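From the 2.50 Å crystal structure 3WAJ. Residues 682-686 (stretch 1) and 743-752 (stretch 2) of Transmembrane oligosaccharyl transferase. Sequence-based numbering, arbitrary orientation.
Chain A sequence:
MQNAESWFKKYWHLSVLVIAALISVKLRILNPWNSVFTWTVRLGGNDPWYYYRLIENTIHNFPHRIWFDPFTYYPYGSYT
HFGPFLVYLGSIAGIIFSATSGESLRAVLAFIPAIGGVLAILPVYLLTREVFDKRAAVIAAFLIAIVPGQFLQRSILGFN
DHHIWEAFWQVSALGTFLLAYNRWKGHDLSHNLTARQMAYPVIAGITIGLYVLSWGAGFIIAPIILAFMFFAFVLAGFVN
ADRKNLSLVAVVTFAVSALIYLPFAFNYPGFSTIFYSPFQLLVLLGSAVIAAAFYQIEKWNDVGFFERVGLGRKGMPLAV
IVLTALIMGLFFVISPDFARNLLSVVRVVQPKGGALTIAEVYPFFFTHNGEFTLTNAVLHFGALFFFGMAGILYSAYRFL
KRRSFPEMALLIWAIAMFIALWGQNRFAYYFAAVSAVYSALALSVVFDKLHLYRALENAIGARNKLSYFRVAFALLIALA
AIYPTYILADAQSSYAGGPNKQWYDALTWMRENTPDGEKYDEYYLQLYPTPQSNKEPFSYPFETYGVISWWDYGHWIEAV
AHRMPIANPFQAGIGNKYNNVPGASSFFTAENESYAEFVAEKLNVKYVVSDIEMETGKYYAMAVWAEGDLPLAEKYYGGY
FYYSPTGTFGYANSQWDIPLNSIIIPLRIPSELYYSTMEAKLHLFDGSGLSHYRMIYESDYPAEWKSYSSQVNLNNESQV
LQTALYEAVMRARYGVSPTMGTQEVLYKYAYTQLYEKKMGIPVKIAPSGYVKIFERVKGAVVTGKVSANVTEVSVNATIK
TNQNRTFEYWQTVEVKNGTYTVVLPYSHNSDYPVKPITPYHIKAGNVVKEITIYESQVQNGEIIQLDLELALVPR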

# COMPACT_ATOMS: atom_id res chain seq x y z
N LEU A 682 25.23 -3.71 4.05
CA LEU A 682 24.47 -4.94 4.09
C LEU A 682 24.25 -5.51 2.68
O LEU A 682 24.67 -6.63 2.37
CB LEU A 682 23.12 -4.71 4.79
CG LEU A 682 23.21 -4.61 6.31
CD1 LEU A 682 21.90 -4.09 6.94
CD2 LEU A 682 23.58 -5.97 6.90
N HIS A 683 23.61 -4.75 1.81
CA HIS A 683 23.23 -5.32 0.54
C HIS A 683 24.35 -5.29 -0.47
O HIS A 683 24.49 -6.23 -1.25
CB HIS A 683 21.96 -4.68 -0.03
CG HIS A 683 21.17 -5.62 -0.88
ND1 HIS A 683 19.98 -6.17 -0.47
CD2 HIS A 683 21.43 -6.14 -2.10
CE1 HIS A 683 19.53 -6.98 -1.42
NE2 HIS A 683 20.39 -6.97 -2.42
N LEU A 684 25.16 -4.23 -0.47
CA LEU A 684 26.19 -4.10 -1.51
C LEU A 684 27.46 -4.83 -1.10
O LEU A 684 28.01 -5.59 -1.89
CB LEU A 684 26.48 -2.63 -1.84
CG LEU A 684 27.27 -2.39 -3.14
CD1 LEU A 684 26.60 -1.35 -4.00
CD2 LEU A 684 28.72 -1.99 -2.86
N PHE A 685 27.91 -4.64 0.13
CA PHE A 685 29.11 -5.32 0.61
C PHE A 685 28.83 -6.66 1.31
O PHE A 685 29.75 -7.27 1.87
CB PHE A 685 29.92 -4.39 1.55
CG PHE A 685 30.39 -3.12 0.88
CD1 PHE A 685 31.50 -3.12 0.04
CD2 PHE A 685 29.73 -1.93 1.10
CE1 PHE A 685 31.93 -1.95 -0.57
CE2 PHE A 685 30.15 -0.76 0.50
CZ PHE A 685 31.26 -0.77 -0.34
N ASP A 686 27.57 -7.11 1.27
CA ASP A 686 27.20 -8.41 1.84
C ASP A 686 27.51 -8.50 3.33
O ASP A 686 27.75 -9.57 3.87
CB ASP A 686 27.85 -9.57 1.04
CG ASP A 686 27.26 -9.70 -0.37
OD1 ASP A 686 26.01 -9.62 -0.50
OD2 ASP A 686 28.05 -9.83 -1.35
N GLN A 743 22.07 -2.12 -12.08
CA GLN A 743 22.36 -0.94 -11.27
C GLN A 743 23.30 -1.27 -10.14
O GLN A 743 24.21 -0.50 -9.84
CB GLN A 743 21.07 -0.33 -10.73
CG GLN A 743 20.13 0.14 -11.80
CD GLN A 743 18.98 0.91 -11.21
OE1 GLN A 743 19.06 1.35 -10.07
NE2 GLN A 743 17.90 1.06 -11.98
N GLU A 744 23.07 -2.41 -9.50
CA GLU A 744 23.93 -2.84 -8.39
C GLU A 744 25.37 -3.10 -8.90
O GLU A 744 26.35 -2.69 -8.26
CB GLU A 744 23.35 -4.10 -7.73
CG GLU A 744 24.36 -4.88 -6.90
CD GLU A 744 23.76 -6.13 -6.27
OE1 GLU A 744 24.42 -7.20 -6.26
OE2 GLU A 744 22.61 -6.05 -5.76
N VAL A 745 25.47 -3.77 -10.05
CA VAL A 745 26.77 -4.00 -10.68
C VAL A 745 27.47 -2.66 -10.91
O VAL A 745 28.63 -2.50 -10.57
CB VAL A 745 26.66 -4.80 -12.01
CG1 VAL A 745 27.97 -4.77 -12.75
CG2 VAL A 745 26.28 -6.26 -11.72
N LEU A 746 26.74 -1.69 -11.46
CA LEU A 746 27.33 -0.38 -11.69
C LEU A 746 27.70 0.35 -10.38
O LEU A 746 28.75 1.01 -10.30
CB LEU A 746 26.43 0.46 -12.59
CG LEU A 746 26.25 -0.11 -14.00
CD1 LEU A 746 25.35 0.79 -14.86
CD2 LEU A 746 27.62 -0.30 -14.66
N TYR A 747 26.85 0.25 -9.36
CA TYR A 747 27.15 0.83 -8.05
C TYR A 747 28.48 0.30 -7.54
O TYR A 747 29.30 1.07 -7.04
CB TYR A 747 26.08 0.40 -7.04
CG TYR A 747 24.82 1.21 -7.06
CD1 TYR A 747 24.50 2.03 -8.13
CD2 TYR A 747 23.95 1.17 -5.99
CE1 TYR A 747 23.34 2.78 -8.13
CE2 TYR A 747 22.78 1.92 -5.97
CZ TYR A 747 22.48 2.72 -7.05
OH TYR A 747 21.31 3.46 -7.04
N LYS A 748 28.67 -1.01 -7.66
CA LYS A 748 29.90 -1.67 -7.20
C LYS A 748 31.09 -1.22 -8.02
O LYS A 748 32.17 -0.97 -7.47
CB LYS A 748 29.76 -3.20 -7.30
CG LYS A 748 28.76 -3.76 -6.33
CD LYS A 748 28.64 -5.27 -6.45
CE LYS A 748 27.76 -5.78 -5.30
NZ LYS A 748 27.25 -7.15 -5.50
N TYR A 749 30.89 -1.15 -9.33
CA TYR A 749 31.93 -0.64 -10.24
C TYR A 749 32.35 0.78 -9.84
O TYR A 749 33.53 1.04 -9.65
CB TYR A 749 31.43 -0.67 -11.68
CG TYR A 749 32.36 -0.01 -12.68
CD1 TYR A 749 33.63 -0.54 -12.95
CD2 TYR A 749 31.96 1.12 -13.38
CE1 TYR A 749 34.47 0.06 -13.88
CE2 TYR A 749 32.78 1.74 -14.31
CZ TYR A 749 34.04 1.21 -14.56
OH TYR A 749 34.84 1.83 -15.49
N ALA A 750 31.36 1.68 -9.70
CA ALA A 750 31.60 3.05 -9.24
C ALA A 750 32.43 3.11 -7.96
O ALA A 750 33.38 3.89 -7.86
CB ALA A 750 30.29 3.76 -9.03
N TYR A 751 32.06 2.28 -6.98
CA TYR A 751 32.80 2.24 -5.73
C TYR A 751 34.29 1.94 -5.93
O TYR A 751 35.16 2.66 -5.43
CB TYR A 751 32.17 1.26 -4.73
CG TYR A 751 33.02 1.03 -3.50
CD1 TYR A 751 33.15 2.01 -2.51
CD2 TYR A 751 33.71 -0.16 -3.34
CE1 TYR A 751 33.95 1.79 -1.39
CE2 TYR A 751 34.50 -0.38 -2.22
CZ TYR A 751 34.61 0.59 -1.26
OH TYR A 751 35.40 0.33 -0.17
N THR A 752 34.58 0.87 -6.67
CA THR A 752 35.97 0.45 -6.91
C THR A 752 36.79 1.51 -7.64
O THR A 752 38.00 1.58 -7.49
CB THR A 752 36.07 -0.88 -7.70
OG1 THR A 752 35.62 -0.68 -9.04
CG2 THR A 752 35.25 -1.97 -7.05
O HOH W 1 20.73 -7.78 -5.15
O HOH W 2 26.46 -8.15 -2.91

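The contact joins the end of one helix and the turn that follows it to one side of a second, continuous helix later in the chain; touching residues are at least 60 positions apart in sequence. It is small, burying 325 Å² summed over both sides, and the nearest CA atoms across the contact are those of Leu 684 and Lys 748, 7.2 Å apart. On the second helix the participants are Glu 744, Tyr 747, Lys 748 and Tyr 751, at positions i, i+3, i+4 and i+7, as expected for one helical face. Backbone hydrogen bonds keep that face regular: N of Lys 748 donates to O of Glu 744 at 2.9 Å, and N of Tyr 751 to O of Tyr 747 at 3.0 Å.

Apolar packing centres on Leu 684, which has 97 Å² covered, more than any other residue here. Its CA-to-CB bond points sideways, yet the end of the side chain comes nearer the second helix. CD1 of Leu 684 lies 3.5 Å from CB of Tyr 747, at the edge of the tyrosine ring and near its plane, so the leucine does not sit on the ring face. The CA-to-CB bond of Tyr 747 points toward the first stretch while the end of its side chain leads away, which is consistent with CB making the closest approach. The leucine also packs on the aliphatic part of Lys 748, with CG of Leu 684 3.8 Å from CG of Lys 748.

The aromatic contact is an edge-to-face pair. The ring planes of Phe 685 and Tyr 751 meet at 81° and their centroids are 4.8 Å apart; CE1 of Phe 685 reaches to 3.4 Å from CE2 of Tyr 751, over one face of the tyrosine ring. Such an arrangement directs the weakly positive hydrogens of one ring's rim at the electron-rich face of the other.

No direct hydrogen bond crosses between the stretches; the polar links run through two waters. Within the second helix, NZ of Lys 748 donates to OE1 of Glu 744 at 2.9 Å, an i to i+4 salt bridge. The lysine is nearly extended beyond chi1, with chi2 to chi4 all t, and its CE passes 3.4 Å from O of Leu 684. The ammonium also donates to water 2, with NZ of Lys 748 2.9 Å from the water O. Water 2 in turn donates to O of Leu 684 over 3.2 Å, linking the lysine to a backbone carbonyl near the end of the first helix. Close by, OD2 of Asp 686 is 2.8 Å from the O of water 2.

The other bridge joins side chain to side chain. The O of water 1 is hydrogen-bonded to NE2 of His 683 at 2.9 Å and donates to OE2 of Glu 744 at 2.6 Å. Directly, CD2 of His 683 comes no nearer than 3.8 Å to OE2 of Glu 744, which lies at the imidazole edge near the ring plane.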